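PDB 1U5Y: tumor necrosis factor ligand superfamily member 13, which acts as a secreted homotrimeric cytokine that binds the receptors TACI and BCMA and plays a role in regulating tumor cell growth. Local coordinates for residues Q58-D63 / K125-P130; L10-I15 / V26-V31; F66-V71 / I119-A124. One frame throughout, in Å; residues are numbered along the deposited sequence.

In the fold
Starting from the N terminus, contact 2 is made first: it joins strands 7-16 and 24-34 and closes a hairpin loop well before the other two contacts open. Contact 1 opens at 58-63, contact 3 at 66-71; contact 3 closes at 119-124, and contact 1 immediately afterwards at 125-130, so contact 3 falls within the span of contact 1. The continuous run 119-130 therefore serves both, tying strands 51-61 and 67-76 to the connection that leads to strand 134-139. Phe61 packs on Met68 between contacts 1 and 3, while Leu126 and Leu128 reach Ile15, joining contact 1 to the hairpin of contact 2.

Contact 1: residues Q58-D63 / K125-P130; sequences QVLFHD and KLSLSP
Leu126 and Phe61 point the same way and lie side by side, methyl CD2 of Leu126 meeting the Phe61 ring obliquely at 3.3 Å from both CD2 and CE2 of that ring. The same methyl is 3.6 Å from Val59 CG1, which itself covers one face of the Phe61 ring near its rim. A single methyl thus fills the corner between an aromatic ring and a valine branch.

On the other side of the strand Leu60 and Ser127 face each other. Leu60 CD2 comes to 3.6 Å from Ser127 CB because chi1 of 168° turns CG away from the backbone N and beside the carbonyl carbon. The hydroxyl of Ser127 turns back on its own segment, OG accepting from Ser129 N in an ST turn. His62 lies obliquely beside the same serine, while its ND1 is bonded to Ala97 O.

The backbones support this with one bridge, Phe61 to Leu126, flanked by bonds from Ser127 N to Leu60 O and from His62 N to Lys125 O, both 2.9 Å. In the TNF jelly roll this places the run between strands 114-119 and 134-139 alongside strand 51-61 of the inner sheet, where Leu60 also packs on Ile87 of the second subunit.

Asp63 carries the last polar grip: Lys125 N reaches its OD1 at 2.9 Å in a nearly straight bond (175°), arriving 35° out of the carboxylate plane. Lys125 NZ is 6.4 Å from Asp63 OD1, so the aspartate holds this lysine by its backbone amide, while OD2 of Asp63 lies at the Phe61 ring edge, in plane.

Contact 2: residues L10-I15 / V26-V31; sequences LVPVNI and VMWQPV
Val11 and Gln29 exchange two backbone hydrogen bonds, Val11 N to Gln29 O at 3.0 Å and Gln29 N to Val11 O at 2.9 Å, which define an antiparallel hydrogen-bonded pair. Further along, Met27 N donates to Asn14 O at 2.8 Å. The pairing slips by one residue in between: Pro12 faces Trp28 and Ile15 faces Val26, three steps on one strand against two on the other. Val13, with phi -103° and psi -47°, takes up the extra step, its angles consistent with the first position of a classic beta bulge.

One side-chain hydrogen bond adds to the ladder. Gln29 NE2 donates to Pro12 O at 3.1 Å; the acceptor lies in the plane of the Gln29 amide, but the donor stands above the carbonyl plane of Pro12, so no lone pair is addressed squarely. The chain of Gln29 reaches this far because it runs extended beyond CG, crossing over Val11.

Apolar packing continues along the pair. Beside Gln29, Val11 CG2 meets Val31 CG1 at 3.6 Å, the two side chains crossing at about a right angle. Leu10 and Pro30 share a face of the sheet, Leu10 CD2 lying against the proline. Val26 CG1 sits 3.6 Å above the centre of the Trp28 indole while also touching Pro12 CB. The ring edge is turned toward the opposite backbone, its CE3 lying 3.4 Å from Val11 C. Leu135 of strand 134-139 adds to the packing on Leu10 and Trp28.

Asn14, a predicted N-glycosylation site, directly follows Val13 at this irregularity. Together these features describe a bulged antiparallel beta hairpin, formed by strands 7-16 and 24-34 in the TNF homology domain.

Contact 3: residues F66-V71 / I119-A124; sequences FTMGQV and IPRANA
Thr67 O lies over one face of the Arg121 guanidinium, 2.9 Å from NH2 and 3.3 Å from NE. The N-H bonds lie in the plane of the group, so an oxygen above it is met at a poor angle, and the proximity is probably electrostatic, without a hydrogen bond.

Met68 packs against the arginine's aliphatic part, the two side chains crossing at a slant: its SD is 3.7 Å from Arg121 CG. Bends at chi2 and chi3 (-64° and -63°) curl the thioether so that CE turns back to Ile119, whose CG2 it meets at 3.4 Å, tighter than usual van der Waals contact, with the side chains roughly at right angles. Ala124 CB touches the same methyl at 3.9 Å. Phe61 and Asp63 also pack on Met68.

Next along the strand, Gly69 O comes within 3.1 Å of Pro120 CD. Of the Gln70 side chain it is CB that meets Ile119, 3.9 Å from both CG1 and CD1, the amide NE2 being bonded to Cys101 O and Ser57 OG.

The inverse gamma turn centred on Pro120, with its weak bond from Arg121 N to Ile119 O, carries the backbone away from strand 67-76; Thr24 OG1 then holds Arg121 O and Ala124 N. The geometry fits a place in the TNF jelly roll where strand 114-119 ends and the chain leaves the outer sheet for the inner one.

Contact 1: residues Q58-D63 / K125-P130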
loop_
_atom_site.group_PDB
_atom_site.type_symbol
_atom_site.label_atom_id
_atom_site.label_comp_id
_atom_site.label_asym_id
_atom_site.label_seq_id
_atom_site.Cartn_x
_atom_site.Cartn_y
_atom_site.Cartn_z
ATOM N N GLN A 58 -6.121 5.643 -0.497
ATOM C CA GLN A 58 -5.248 6.473 -1.299
ATOM C C GLN A 58 -5.930 7.817 -1.500
ATOM O O GLN A 58 -7.132 7.866 -1.758
ATOM C CB GLN A 58 -5.005 5.837 -2.650
ATOM C CG GLN A 58 -4.090 6.678 -3.549
ATOM C CD GLN A 58 -3.522 5.897 -4.669
ATOM O OE1 GLN A 58 -2.761 4.944 -4.444
ATOM N NE2 GLN A 58 -3.890 6.257 -5.885
ATOM N N VAL A 59 -5.168 8.900 -1.372
ATOM C CA VAL A 59 -5.598 10.229 -1.807
ATOM C C VAL A 59 -4.554 10.799 -2.768
ATOM O O VAL A 59 -3.356 10.667 -2.528
ATOM C CB VAL A 59 -5.789 11.194 -0.619
ATOM C CG1 VAL A 59 -6.347 12.513 -1.101
ATOM C CG2 VAL A 59 -6.727 10.594 0.431
ATOM N N LEU A 60 -5.020 11.406 -3.856
ATOM C CA LEU A 60 -4.157 12.045 -4.855
ATOM C C LEU A 60 -4.209 13.564 -4.666
ATOM O O LEU A 60 -5.247 14.186 -4.866
ATOM C CB LEU A 60 -4.579 11.666 -6.279
ATOM C CG LEU A 60 -3.951 12.490 -7.410
ATOM C CD1 LEU A 60 -2.444 12.386 -7.381
ATOM C CD2 LEU A 60 -4.506 12.049 -8.779
ATOM N N PHE A 61 -3.077 14.143 -4.276
ATOM C CA PHE A 61 -3.004 15.553 -3.885
ATOM C C PHE A 61 -2.459 16.423 -5.000
ATOM O O PHE A 61 -1.533 16.021 -5.697
ATOM C CB PHE A 61 -2.085 15.701 -2.673
ATOM C CG PHE A 61 -2.600 15.028 -1.453
ATOM C CD1 PHE A 61 -2.251 13.721 -1.173
ATOM C CD2 PHE A 61 -3.464 15.698 -0.591
ATOM C CE1 PHE A 61 -2.732 13.093 -0.035
ATOM C CE2 PHE A 61 -3.955 15.071 0.541
ATOM C CZ PHE A 61 -3.581 13.766 0.824
ATOM N N HIS A 62 -3.040 17.612 -5.144
ATOM C CA HIS A 62 -2.557 18.651 -6.057
ATOM C C HIS A 62 -2.143 19.945 -5.316
ATOM O O HIS A 62 -1.971 20.979 -5.950
ATOM C CB HIS A 62 -3.641 18.995 -7.099
ATOM C CG HIS A 62 -4.019 17.858 -8.005
ATOM N ND1 HIS A 62 -3.090 17.011 -8.575
ATOM C CD2 HIS A 62 -5.228 17.448 -8.462
ATOM C CE1 HIS A 62 -3.714 16.120 -9.329
ATOM N NE2 HIS A 62 -5.011 16.363 -9.277
ATOM N N ASP A 63 -1.972 19.896 -3.993
ATOM C CA ASP A 63 -1.617 21.096 -3.212
ATOM C C ASP A 63 -0.132 21.406 -3.350
ATOM O O ASP A 63 0.660 20.526 -3.653
ATOM C CB ASP A 63 -1.925 20.928 -1.728
ATOM C CG ASP A 63 -3.295 20.315 -1.466
ATOM O OD1 ASP A 63 -4.170 21.077 -0.985
ATOM O OD2 ASP A 63 -3.582 19.099 -1.692
ATOM N N LYS A 125 -6.765 20.476 -2.111
ATOM C CA LYS A 125 -6.921 20.251 -3.542
ATOM C C LYS A 125 -6.800 18.776 -3.852
ATOM O O LYS A 125 -5.764 18.304 -4.309
ATOM C CB LYS A 125 -5.846 21.038 -4.311
ATOM C CG LYS A 125 -5.773 22.511 -3.927
ATOM C CD LYS A 125 -5.143 23.367 -5.017
ATOM C CE LYS A 125 -5.485 24.825 -4.817
ATOM N NZ LYS A 125 -6.924 25.121 -5.109
ATOM N N LEU A 126 -7.873 18.043 -3.607
ATOM C CA LEU A 126 -7.834 16.580 -3.684
ATOM C C LEU A 126 -8.439 16.166 -5.007
ATOM O O LEU A 126 -9.411 16.763 -5.433
ATOM C CB LEU A 126 -8.640 15.974 -2.546
ATOM C CG LEU A 126 -8.231 16.406 -1.146
ATOM C CD1 LEU A 126 -9.131 15.734 -0.103
ATOM C CD2 LEU A 126 -6.748 16.086 -0.897
ATOM N N SER A 127 -7.873 15.153 -5.656
ATOM C CA SER A 127 -8.438 14.684 -6.917
ATOM C C SER A 127 -9.697 13.866 -6.627
ATOM O O SER A 127 -9.750 13.117 -5.659
ATOM C CB SER A 127 -7.430 13.839 -7.686
ATOM O OG SER A 127 -7.979 13.393 -8.911
ATOM N N LEU A 128 -10.702 14.039 -7.468
ATOM C CA LEU A 128 -11.933 13.250 -7.428
ATOM C C LEU A 128 -11.838 12.028 -8.331
ATOM O O LEU A 128 -12.754 11.196 -8.355
ATOM C CB LEU A 128 -13.132 14.101 -7.883
ATOM C CG LEU A 128 -13.386 15.338 -7.023
ATOM C CD1 LEU A 128 -14.481 16.234 -7.605
ATOM C CD2 LEU A 128 -13.741 14.915 -5.604
ATOM N N SER A 129 -10.752 11.949 -9.097
ATOM C CA SER A 129 -10.506 10.816 -9.987
ATOM C C SER A 129 -10.610 9.511 -9.213
ATOM O O SER A 129 -9.911 9.317 -8.231
ATOM C CB SER A 129 -9.126 10.909 -10.615
ATOM O OG SER A 129 -8.758 9.653 -11.129
ATOM N N PRO A 130 -11.477 8.610 -9.647
ATOM C CA PRO A 130 -11.712 7.359 -8.894
ATOM C C PRO A 130 -10.512 6.423 -8.818
ATOM O O PRO A 130 -10.491 5.503 -7.979
ATOM C CB PRO A 130 -12.870 6.675 -9.660
ATOM C CG PRO A 130 -12.875 7.306 -11.047
ATOM C CD PRO A 130 -12.296 8.709 -10.871
#

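Contact 2: residues L10-I15 / V26-V31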
loop_
_atom_site.group_PDB
_atom_site.type_symbol
_atom_site.label_atom_id
_atom_site.label_comp_id
_atom_site.label_asym_id
_atom_site.label_seq_id
_atom_site.Cartn_x
_atom_site.Cartn_y
_atom_site.Cartn_z
ATOM N N LEU A 10 -14.625 2.352 -2.385
ATOM C CA LEU A 10 -15.309 3.638 -2.478
ATOM C C LEU A 10 -14.444 4.635 -3.256
ATOM O O LEU A 10 -13.206 4.597 -3.203
ATOM C CB LEU A 10 -15.629 4.202 -1.089
ATOM C CG LEU A 10 -16.353 3.317 -0.060
ATOM C CD1 LEU A 10 -16.006 3.750 1.365
ATOM C CD2 LEU A 10 -17.845 3.346 -0.243
ATOM N N VAL A 11 -15.111 5.506 -3.999
ATOM C CA VAL A 11 -14.457 6.568 -4.745
ATOM C C VAL A 11 -15.190 7.886 -4.487
ATOM O O VAL A 11 -16.333 7.868 -4.049
ATOM C CB VAL A 11 -14.468 6.274 -6.245
ATOM C CG1 VAL A 11 -13.645 5.051 -6.547
ATOM C CG2 VAL A 11 -15.894 6.140 -6.785
ATOM N N PRO A 12 -14.556 9.023 -4.762
ATOM C CA PRO A 12 -15.152 10.326 -4.437
ATOM C C PRO A 12 -16.364 10.695 -5.286
ATOM O O PRO A 12 -16.407 10.347 -6.468
ATOM C CB PRO A 12 -14.013 11.308 -4.736
ATOM C CG PRO A 12 -12.798 10.474 -4.769
ATOM C CD PRO A 12 -13.223 9.185 -5.358
ATOM N N VAL A 13 -17.334 11.381 -4.686
ATOM C CA VAL A 13 -18.321 12.126 -5.452
ATOM C C VAL A 13 -17.958 13.622 -5.379
ATOM O O VAL A 13 -17.938 14.286 -6.409
ATOM C CB VAL A 13 -19.819 11.813 -5.047
ATOM C CG1 VAL A 13 -20.038 11.813 -3.535
ATOM C CG2 VAL A 13 -20.796 12.798 -5.720
ATOM N N ASN A 14 -17.658 14.138 -4.182
ATOM C CA ASN A 14 -17.127 15.523 -4.010
ATOM C C ASN A 14 -16.373 15.718 -2.680
ATOM O O ASN A 14 -16.353 14.820 -1.830
ATOM C CB ASN A 14 -18.209 16.610 -4.188
ATOM C CG ASN A 14 -19.523 16.266 -3.510
ATOM O OD1 ASN A 14 -19.548 15.812 -2.373
ATOM N ND2 ASN A 14 -20.634 16.488 -4.220
ATOM N N ILE A 15 -15.734 16.878 -2.530
ATOM C CA ILE A 15 -14.933 17.210 -1.343
ATOM C C ILE A 15 -15.617 18.308 -0.531
ATOM O O ILE A 15 -16.178 19.247 -1.105
ATOM C CB ILE A 15 -13.502 17.720 -1.705
ATOM C CG1 ILE A 15 -13.058 17.378 -3.131
ATOM C CG2 ILE A 15 -12.508 17.142 -0.768
ATOM C CD1 ILE A 15 -11.878 18.266 -3.596
ATOM N N VAL A 26 -13.981 13.683 2.216
ATOM C CA VAL A 26 -14.511 13.249 0.934
ATOM C C VAL A 26 -15.905 12.665 1.130
ATOM O O VAL A 26 -16.154 11.958 2.097
ATOM C CB VAL A 26 -13.569 12.223 0.327
ATOM C CG1 VAL A 26 -14.135 11.624 -0.972
ATOM C CG2 VAL A 26 -12.189 12.859 0.127
ATOM N N MET A 27 -16.832 13.025 0.253
ATOM C CA MET A 27 -18.138 12.382 0.204
ATOM C C MET A 27 -17.973 11.153 -0.670
ATOM O O MET A 27 -17.733 11.293 -1.859
ATOM C CB MET A 27 -19.173 13.312 -0.423
ATOM C CG MET A 27 -19.661 14.423 0.496
ATOM S SD MET A 27 -20.911 13.869 1.678
ATOM C CE MET A 27 -22.311 13.398 0.595
ATOM N N TRP A 28 -18.080 9.961 -0.089
ATOM C CA TRP A 28 -17.823 8.711 -0.826
ATOM C C TRP A 28 -19.040 8.077 -1.506
ATOM O O TRP A 28 -20.174 8.242 -1.058
ATOM C CB TRP A 28 -17.217 7.681 0.110
ATOM C CG TRP A 28 -15.927 8.105 0.708
ATOM C CD1 TRP A 28 -15.728 8.564 1.971
ATOM C CD2 TRP A 28 -14.644 8.096 0.081
ATOM N NE1 TRP A 28 -14.399 8.841 2.166
ATOM C CE2 TRP A 28 -13.711 8.560 1.020
ATOM C CE3 TRP A 28 -14.187 7.750 -1.195
ATOM C CZ2 TRP A 28 -12.353 8.684 0.734
ATOM C CZ3 TRP A 28 -12.850 7.868 -1.479
ATOM C CH2 TRP A 28 -11.944 8.336 -0.521
ATOM N N GLN A 29 -18.783 7.359 -2.599
ATOM C CA GLN A 29 -19.779 6.492 -3.253
ATOM C C GLN A 29 -19.219 5.073 -3.509
ATOM O O GLN A 29 -18.090 4.923 -3.978
ATOM C CB GLN A 29 -20.267 7.089 -4.586
ATOM C CG GLN A 29 -19.130 7.457 -5.544
ATOM C CD GLN A 29 -19.612 7.903 -6.913
ATOM O OE1 GLN A 29 -20.616 7.403 -7.425
ATOM N NE2 GLN A 29 -18.899 8.859 -7.504
ATOM N N PRO A 30 -20.024 4.046 -3.249
ATOM C CA PRO A 30 -19.584 2.657 -3.442
ATOM C C PRO A 30 -19.531 2.279 -4.920
ATOM O O PRO A 30 -20.500 2.545 -5.588
ATOM C CB PRO A 30 -20.680 1.852 -2.742
ATOM C CG PRO A 30 -21.939 2.729 -2.891
ATOM C CD PRO A 30 -21.429 4.131 -2.798
ATOM N N VAL A 31 -18.435 1.706 -5.421
ATOM C CA VAL A 31 -18.419 1.139 -6.792
ATOM C C VAL A 31 -18.326 -0.412 -6.820
ATOM O O VAL A 31 -18.604 -1.033 -7.844
ATOM C CB VAL A 31 -17.332 1.784 -7.717
ATOM C CG1 VAL A 31 -17.697 3.243 -8.045
ATOM C CG2 VAL A 31 -15.952 1.704 -7.123
#

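Contact 3: residues F66-V71 / I119-A124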
loop_
_atom_site.group_PDB
_atom_site.type_symbol
_atom_site.label_atom_id
_atom_site.label_comp_id
_atom_site.label_asym_id
_atom_site.label_seq_id
_atom_site.Cartn_x
_atom_site.Cartn_y
_atom_site.Cartn_z
ATOM N N PHE A 66 4.009 22.439 1.788
ATOM C CA PHE A 66 5.047 21.561 2.375
ATOM C C PHE A 66 4.726 20.069 2.433
ATOM O O PHE A 66 5.467 19.260 1.862
ATOM C CB PHE A 66 5.457 22.051 3.789
ATOM C CG PHE A 66 5.713 23.521 3.859
ATOM C CD1 PHE A 66 4.714 24.392 4.289
ATOM C CD2 PHE A 66 6.922 24.043 3.428
ATOM C CE1 PHE A 66 4.921 25.769 4.299
ATOM C CE2 PHE A 66 7.152 25.426 3.444
ATOM C CZ PHE A 66 6.150 26.292 3.884
ATOM N N THR A 67 3.654 19.717 3.144
ATOM C CA THR A 67 3.223 18.334 3.258
ATOM C C THR A 67 1.698 18.201 3.260
ATOM O O THR A 67 0.968 19.065 3.742
ATOM C CB THR A 67 3.800 17.659 4.530
ATOM O OG1 THR A 67 3.228 18.251 5.696
ATOM C CG2 THR A 67 5.301 17.923 4.696
ATOM N N MET A 68 1.237 17.112 2.665
ATOM C CA MET A 68 -0.143 16.699 2.730
ATOM C C MET A 68 -0.187 15.243 3.187
ATOM O O MET A 68 0.829 14.571 3.314
ATOM C CB MET A 68 -0.781 16.834 1.344
ATOM C CG MET A 68 -0.857 18.283 0.830
ATOM S SD MET A 68 -1.922 19.313 1.867
ATOM C CE MET A 68 -3.474 18.516 1.656
ATOM N N GLY A 69 -1.388 14.766 3.426
ATOM C CA GLY A 69 -1.583 13.432 3.919
ATOM C C GLY A 69 -2.923 13.339 4.593
ATOM O O GLY A 69 -3.390 14.297 5.206
ATOM N N GLN A 70 -3.494 12.150 4.548
ATOM C CA GLN A 70 -4.812 11.893 5.083
ATOM C C GLN A 70 -4.651 11.115 6.372
ATOM O O GLN A 70 -3.607 10.474 6.581
ATOM C CB GLN A 70 -5.649 11.117 4.066
ATOM C CG GLN A 70 -5.259 9.685 3.843
ATOM C CD GLN A 70 -4.204 9.515 2.788
ATOM O OE1 GLN A 70 -3.482 10.466 2.456
ATOM N NE2 GLN A 70 -4.115 8.301 2.241
ATOM N N VAL A 71 -5.674 11.200 7.226
ATOM C CA VAL A 71 -5.755 10.497 8.512
ATOM C C VAL A 71 -7.003 9.605 8.529
ATOM O O VAL A 71 -8.118 10.072 8.320
ATOM C CB VAL A 71 -5.878 11.489 9.694
ATOM C CG1 VAL A 71 -5.836 10.743 11.054
ATOM C CG2 VAL A 71 -4.787 12.541 9.622
ATOM N N ILE A 119 -8.293 15.048 5.689
ATOM C CA ILE A 119 -7.030 15.676 5.305
ATOM C C ILE A 119 -6.937 16.967 6.097
ATOM O O ILE A 119 -7.764 17.845 5.905
ATOM C CB ILE A 119 -7.004 15.953 3.789
ATOM C CG1 ILE A 119 -6.859 14.647 3.019
ATOM C CG2 ILE A 119 -5.838 16.889 3.428
ATOM C CD1 ILE A 119 -8.122 13.850 2.927
ATOM N N PRO A 120 -5.944 17.113 6.972
ATOM C CA PRO A 120 -5.980 18.200 7.948
ATOM C C PRO A 120 -5.510 19.561 7.392
ATOM O O PRO A 120 -4.735 20.230 8.059
ATOM C CB PRO A 120 -5.059 17.686 9.079
ATOM C CG PRO A 120 -4.046 16.835 8.374
ATOM C CD PRO A 120 -4.705 16.316 7.111
ATOM N N ARG A 121 -5.972 19.952 6.203
ATOM C CA ARG A 121 -5.975 21.368 5.774
ATOM C C ARG A 121 -7.356 21.730 5.216
ATOM O O ARG A 121 -8.076 20.878 4.683
ATOM C CB ARG A 121 -4.900 21.662 4.703
ATOM C CG ARG A 121 -3.571 20.884 4.829
ATOM C CD ARG A 121 -2.307 21.767 4.936
ATOM N NE ARG A 121 -1.146 21.014 5.433
ATOM C CZ ARG A 121 0.074 21.528 5.644
ATOM N NH1 ARG A 121 0.331 22.814 5.403
ATOM N NH2 ARG A 121 1.052 20.746 6.098
ATOM N N ALA A 122 -7.717 22.997 5.329
ATOM C CA ALA A 122 -8.933 23.508 4.717
ATOM C C ALA A 122 -8.791 23.548 3.189
ATOM O O ALA A 122 -7.728 23.874 2.666
ATOM C CB ALA A 122 -9.266 24.918 5.260
ATOM N N ASN A 123 -9.876 23.249 2.484
ATOM C CA ASN A 123 -9.941 23.403 1.020
ATOM C C ASN A 123 -8.779 22.748 0.308
ATOM O O ASN A 123 -8.172 23.334 -0.585
ATOM C CB ASN A 123 -10.013 24.891 0.636
ATOM C CG ASN A 123 -11.198 25.571 1.255
ATOM O OD1 ASN A 123 -12.294 24.989 1.308
ATOM N ND2 ASN A 123 -10.996 26.823 1.727
ATOM N N ALA A 124 -8.462 21.544 0.753
ATOM C CA ALA A 124 -7.384 20.769 0.196
ATOM C C ALA A 124 -7.755 20.389 -1.229
ATOM O O ALA A 124 -8.895 20.021 -1.505
ATOM C CB ALA A 124 -7.151 19.523 1.031
#